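Long-range contact in Low temperature requirement C protein (Listeria monocytogenes, PDB 1Y9I), which probably acts as a phosphatidylglycerophosphatase, a lipid phosphatase, and binds calcium and magnesium ions at neighbouring sites in a tetramer of all-helical subunits: residues I28-H40 and I150-Y162. Numbering follows the deposited sequence.
Sequences IAELVLFLQQKYH and IAAAAASRLAHSY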
loop_
_atom_site.group_PDB
_atom_site.type_symbol
_atom_site.label_atom_id
_atom_site.label_comp_id
_atom_site.label_asym_id
_atom_site.label_seq_id
_atom_site.Cartn_x
_atom_site.Cartn_y
_atom_site.Cartn_z
ATOM N N ILE A 28 -10.155 -0.517 22.674
ATOM C CA ILE A 28 -9.148 -0.178 21.683
ATOM C C ILE A 28 -8.011 0.594 22.350
ATOM O O ILE A 28 -6.840 0.386 22.032
ATOM C CB ILE A 28 -9.734 0.678 20.540
ATOM C CG1 ILE A 28 -10.971 -0.008 19.948
ATOM C CG2 ILE A 28 -8.688 0.852 19.442
ATOM C CD1 ILE A 28 -11.537 0.693 18.724
ATOM N N ALA A 29 -8.364 1.481 23.278
ATOM C CA ALA A 29 -7.372 2.281 23.997
ATOM C C ALA A 29 -6.383 1.385 24.738
ATOM O O ALA A 29 -5.190 1.689 24.804
ATOM C CB ALA A 29 -8.068 3.221 24.983
ATOM N N GLU A 30 -6.887 0.287 25.301
ATOM C CA GLU A 30 -6.047 -0.665 26.022
ATOM C C GLU A 30 -4.995 -1.268 25.091
ATOM O O GLU A 30 -3.883 -1.592 25.518
ATOM C CB GLU A 30 -6.909 -1.782 26.621
ATOM C CG GLU A 30 -7.689 -1.367 27.857
ATOM C CD GLU A 30 -6.827 -1.336 29.107
ATOM O OE1 GLU A 30 -5.820 -0.600 29.126
ATOM O OE2 GLU A 30 -7.158 -2.053 30.076
ATOM N N LEU A 31 -5.360 -1.417 23.820
ATOM C CA LEU A 31 -4.456 -1.965 22.812
ATOM C C LEU A 31 -3.355 -0.955 22.522
ATOM O O LEU A 31 -2.195 -1.317 22.340
ATOM C CB LEU A 31 -5.218 -2.274 21.511
ATOM C CG LEU A 31 -6.297 -3.367 21.532
ATOM C CD1 LEU A 31 -6.907 -3.529 20.123
ATOM C CD2 LEU A 31 -5.687 -4.676 21.988
ATOM N N VAL A 32 -3.730 0.315 22.451
ATOM C CA VAL A 32 -2.754 1.364 22.193
ATOM C C VAL A 32 -1.773 1.384 23.365
ATOM O O VAL A 32 -0.569 1.544 23.180
ATOM C CB VAL A 32 -3.435 2.740 22.074
ATOM C CG1 VAL A 32 -2.381 3.832 21.922
ATOM C CG2 VAL A 32 -4.389 2.748 20.879
ATOM N N LEU A 33 -2.296 1.215 24.575
ATOM C CA LEU A 33 -1.457 1.206 25.773
ATOM C C LEU A 33 -0.476 0.034 25.666
ATOM O O LEU A 33 0.717 0.177 25.936
ATOM C CB LEU A 33 -2.330 1.055 27.025
ATOM C CG LEU A 33 -1.624 1.114 28.384
ATOM C CD1 LEU A 33 -0.986 2.482 28.572
ATOM C CD2 LEU A 33 -2.630 0.841 29.493
ATOM N N PHE A 34 -0.995 -1.119 25.251
ATOM C CA PHE A 34 -0.195 -2.333 25.089
ATOM C C PHE A 34 0.946 -2.118 24.090
ATOM O O PHE A 34 2.056 -2.622 24.270
ATOM C CB PHE A 34 -1.096 -3.468 24.592
ATOM C CG PHE A 34 -0.369 -4.754 24.333
ATOM C CD1 PHE A 34 -0.036 -5.606 25.383
ATOM C CD2 PHE A 34 -0.016 -5.113 23.040
ATOM C CE1 PHE A 34 0.641 -6.800 25.145
ATOM C CE2 PHE A 34 0.663 -6.303 22.790
ATOM C CZ PHE A 34 0.989 -7.148 23.847
ATOM N N LEU A 35 0.659 -1.367 23.032
ATOM C CA LEU A 35 1.647 -1.090 21.993
ATOM C C LEU A 35 2.705 -0.044 22.332
ATOM O O LEU A 35 3.845 -0.144 21.875
ATOM C CB LEU A 35 0.942 -0.626 20.723
ATOM C CG LEU A 35 0.060 -1.625 19.981
ATOM C CD1 LEU A 35 -0.625 -0.920 18.818
ATOM C CD2 LEU A 35 0.913 -2.775 19.476
ATOM N N GLN A 36 2.331 0.964 23.116
ATOM C CA GLN A 36 3.251 2.053 23.425
ATOM C C GLN A 36 3.808 2.169 24.841
ATOM O O GLN A 36 4.763 2.913 25.059
ATOM C CB GLN A 36 2.589 3.384 23.052
ATOM C CG GLN A 36 2.465 3.619 21.555
ATOM C CD GLN A 36 3.767 4.088 20.939
ATOM O OE1 GLN A 36 4.832 3.552 21.234
ATOM N NE2 GLN A 36 3.686 5.093 20.072
ATOM N N GLN A 37 3.229 1.445 25.791
ATOM C CA GLN A 37 3.666 1.524 27.184
ATOM C C GLN A 37 5.148 1.253 27.420
ATOM O O GLN A 37 5.771 1.893 28.267
ATOM C CB GLN A 37 2.843 0.572 28.053
ATOM C CG GLN A 37 3.017 -0.891 27.702
ATOM C CD GLN A 37 2.337 -1.803 28.699
ATOM O OE1 GLN A 37 1.138 -1.680 28.952
ATOM N NE2 GLN A 37 3.102 -2.725 29.276
ATOM N N LYS A 38 5.708 0.307 26.675
ATOM C CA LYS A 38 7.115 -0.053 26.820
ATOM C C LYS A 38 8.058 1.054 26.359
ATOM O O LYS A 38 9.192 1.150 26.833
ATOM C CB LYS A 38 7.406 -1.338 26.029
ATOM C CG LYS A 38 8.839 -1.845 26.143
ATOM C CD LYS A 38 9.161 -2.322 27.554
ATOM C CE LYS A 38 10.608 -2.789 27.670
ATOM N NZ LYS A 38 10.918 -3.895 26.722
ATOM N N TYR A 39 7.586 1.891 25.443
ATOM C CA TYR A 39 8.398 2.973 24.899
ATOM C C TYR A 39 8.163 4.304 25.605
ATOM O O TYR A 39 8.918 5.256 25.422
ATOM C CB TYR A 39 8.113 3.116 23.401
ATOM C CG TYR A 39 8.280 1.815 22.647
ATOM C CD1 TYR A 39 9.535 1.215 22.521
ATOM C CD2 TYR A 39 7.177 1.161 22.098
ATOM C CE1 TYR A 39 9.685 -0.008 21.873
ATOM C CE2 TYR A 39 7.316 -0.061 21.448
ATOM C CZ TYR A 39 8.573 -0.640 21.340
ATOM O OH TYR A 39 8.710 -1.854 20.708
ATOM N N HIS A 40 7.109 4.363 26.411
ATOM C CA HIS A 40 6.773 5.573 27.147
ATOM C C HIS A 40 6.328 5.163 28.544
ATOM O O HIS A 40 5.135 5.098 28.832
ATOM C CB HIS A 40 5.644 6.324 26.436
ATOM C CG HIS A 40 5.984 6.755 25.045
ATOM N ND1 HIS A 40 6.893 7.758 24.777
ATOM C CD2 HIS A 40 5.541 6.320 23.841
ATOM C CE1 HIS A 40 6.992 7.922 23.470
ATOM N NE2 HIS A 40 6.182 7.063 22.879
ATOM N N ILE A 150 -7.016 0.290 14.016
ATOM C CA ILE A 150 -7.346 1.536 14.702
ATOM C C ILE A 150 -6.340 1.735 15.841
ATOM O O ILE A 150 -5.874 2.845 16.079
ATOM C CB ILE A 150 -8.784 1.508 15.274
ATOM C CG1 ILE A 150 -9.800 1.593 14.130
ATOM C CG2 ILE A 150 -9.000 2.690 16.227
ATOM C CD1 ILE A 150 -11.235 1.280 14.535
ATOM N N ALA A 151 -6.002 0.648 16.531
ATOM C CA ALA A 151 -5.034 0.714 17.628
ATOM C C ALA A 151 -3.658 1.146 17.114
ATOM O O ALA A 151 -3.001 2.014 17.703
ATOM C CB ALA A 151 -4.934 -0.651 18.317
ATOM N N ALA A 152 -3.225 0.536 16.016
ATOM C CA ALA A 152 -1.933 0.851 15.424
ATOM C C ALA A 152 -1.894 2.288 14.913
ATOM O O ALA A 152 -0.883 2.975 15.049
ATOM C CB ALA A 152 -1.627 -0.121 14.284
ATOM N N ALA A 153 -2.987 2.737 14.306
ATOM C CA ALA A 153 -3.047 4.100 13.799
ATOM C C ALA A 153 -2.977 5.071 14.975
ATOM O O ALA A 153 -2.268 6.083 14.913
ATOM C CB ALA A 153 -4.337 4.317 13.006
ATOM N N ALA A 154 -3.715 4.757 16.039
ATOM C CA ALA A 154 -3.744 5.588 17.235
ATOM C C ALA A 154 -2.359 5.620 17.878
ATOM O O ALA A 154 -1.922 6.664 18.361
ATOM C CB ALA A 154 -4.785 5.049 18.232
ATOM N N ALA A 155 -1.673 4.478 17.890
ATOM C CA ALA A 155 -0.325 4.404 18.461
ATOM C C ALA A 155 0.638 5.269 17.649
ATOM O O ALA A 155 1.569 5.871 18.194
ATOM C CB ALA A 155 0.167 2.955 18.476
ATOM N N SER A 156 0.412 5.326 16.340
ATOM C CA SER A 156 1.250 6.128 15.453
ATOM C C SER A 156 1.013 7.617 15.700
ATOM O O SER A 156 1.959 8.411 15.759
ATOM C CB SER A 156 0.938 5.784 13.995
ATOM O OG SER A 156 1.601 6.675 13.123
ATOM N N ARG A 157 -0.250 8.004 15.850
ATOM C CA ARG A 157 -0.550 9.408 16.107
ATOM C C ARG A 157 0.122 9.822 17.418
ATOM O O ARG A 157 0.679 10.917 17.532
ATOM C CB ARG A 157 -2.062 9.636 16.198
ATOM C CG ARG A 157 -2.424 11.107 16.438
ATOM C CD ARG A 157 -3.922 11.336 16.513
ATOM N NE ARG A 157 -4.233 12.764 16.581
ATOM C CZ ARG A 157 -3.954 13.542 17.623
ATOM N NH1 ARG A 157 -3.362 13.032 18.696
ATOM N NH2 ARG A 157 -4.250 14.838 17.585
ATOM N N LEU A 158 0.073 8.931 18.402
ATOM C CA LEU A 158 0.681 9.181 19.703
ATOM C C LEU A 158 2.190 9.377 19.525
ATOM O O LEU A 158 2.765 10.322 20.061
ATOM C CB LEU A 158 0.392 7.997 20.639
ATOM C CG LEU A 158 0.839 8.047 22.105
ATOM C CD1 LEU A 158 0.141 6.942 22.889
ATOM C CD2 LEU A 158 2.346 7.892 22.194
ATOM N N ALA A 159 2.827 8.486 18.770
ATOM C CA ALA A 159 4.266 8.591 18.534
ATOM C C ALA A 159 4.613 9.964 17.969
ATOM O O ALA A 159 5.590 10.593 18.393
ATOM C CB ALA A 159 4.727 7.502 17.580
ATOM N N HIS A 160 3.813 10.431 17.012
ATOM C CA HIS A 160 4.047 11.740 16.409
ATOM C C HIS A 160 3.796 12.867 17.402
ATOM O O HIS A 160 4.341 13.961 17.258
ATOM C CB HIS A 160 3.151 11.957 15.186
ATOM C CG HIS A 160 3.680 11.343 13.927
ATOM N ND1 HIS A 160 3.458 10.026 13.589
ATOM C CD2 HIS A 160 4.432 11.865 12.929
ATOM C CE1 HIS A 160 4.049 9.763 12.436
ATOM N NE2 HIS A 160 4.648 10.862 12.016
ATOM N N SER A 161 2.970 12.599 18.407
ATOM C CA SER A 161 2.641 13.603 19.413
ATOM C C SER A 161 3.835 14.055 20.249
ATOM O O SER A 161 3.698 14.930 21.101
ATOM C CB SER A 161 1.540 13.077 20.343
ATOM O OG SER A 161 0.341 12.817 19.628
ATOM N N TYR A 162 5.003 13.470 20.009
ATOM C CA TYR A 162 6.200 13.842 20.764
ATOM C C TYR A 162 7.213 14.627 19.925
ATOM O O TYR A 162 8.264 15.038 20.424
ATOM C CB TYR A 162 6.866 12.589 21.342
ATOM C CG TYR A 162 6.043 11.884 22.402
ATOM C CD1 TYR A 162 4.779 11.373 22.110
ATOM C CD2 TYR A 162 6.535 11.720 23.698
ATOM C CE1 TYR A 162 4.023 10.711 23.082
ATOM C CE2 TYR A 162 5.790 11.062 24.678
ATOM C CZ TYR A 162 4.534 10.559 24.363
ATOM O OH TYR A 162 3.792 9.907 25.325
#
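Val32 and Ala151 meet where helix 25-36 crosses the alanine-rich helix 143-160, the axes of the two short segments running in the same general sense at 56° and approaching to 8.5 Å. The crossing belongs to the all-helical bundle of the PgpA family and is built by reciprocal knobs-into-holes. Val32 enters the hole formed by Ala151, Ala154, Ala155 and Leu158, while Ala151 fills the one between Ile28, Leu31, Val32 and Leu35. The CA atoms of Val32 and Ala151 are 5.1 Å apart. The two branches of Val32 part company: CG1, anti to the backbone N, faces the CA of Ala155 and CD1 of Leu158, whereas CG2 presses against Ala154 CB at 3.5 Å. The alanine methyls of helix 143-160 are consistent with this close approach; Leu31 CB lies 3.6 Å from Ala151 CB. At the N-terminal end of the interface the CG2 methyls of Ile28 and Ile150 meet, and Ile150 also touches Leu56 of helix 45-56. Leu31 continues the hydrophobic layer onto Ile120, Ile127 and Leu128.

Toward the C-terminal ends polar and aromatic groups join the contact. Gln36, its chain bent at chi2, lays CG against Ala155 CB and directs NE2 to Ala155 O, a hydrogen bond of 2.9 Å but far from straight (139° at the hydrogen). That carbonyl also accepts the helical bond from Ala159 N, the two donors arriving from opposite faces of its plane. Past the regular helix, the His40 and Tyr162 side chains come from opposite directions into an offset stack, centroids 4.2 Å apart and planes inclined by 26°; Tyr162 CE2 lies 3.5 Å from His40 ND1.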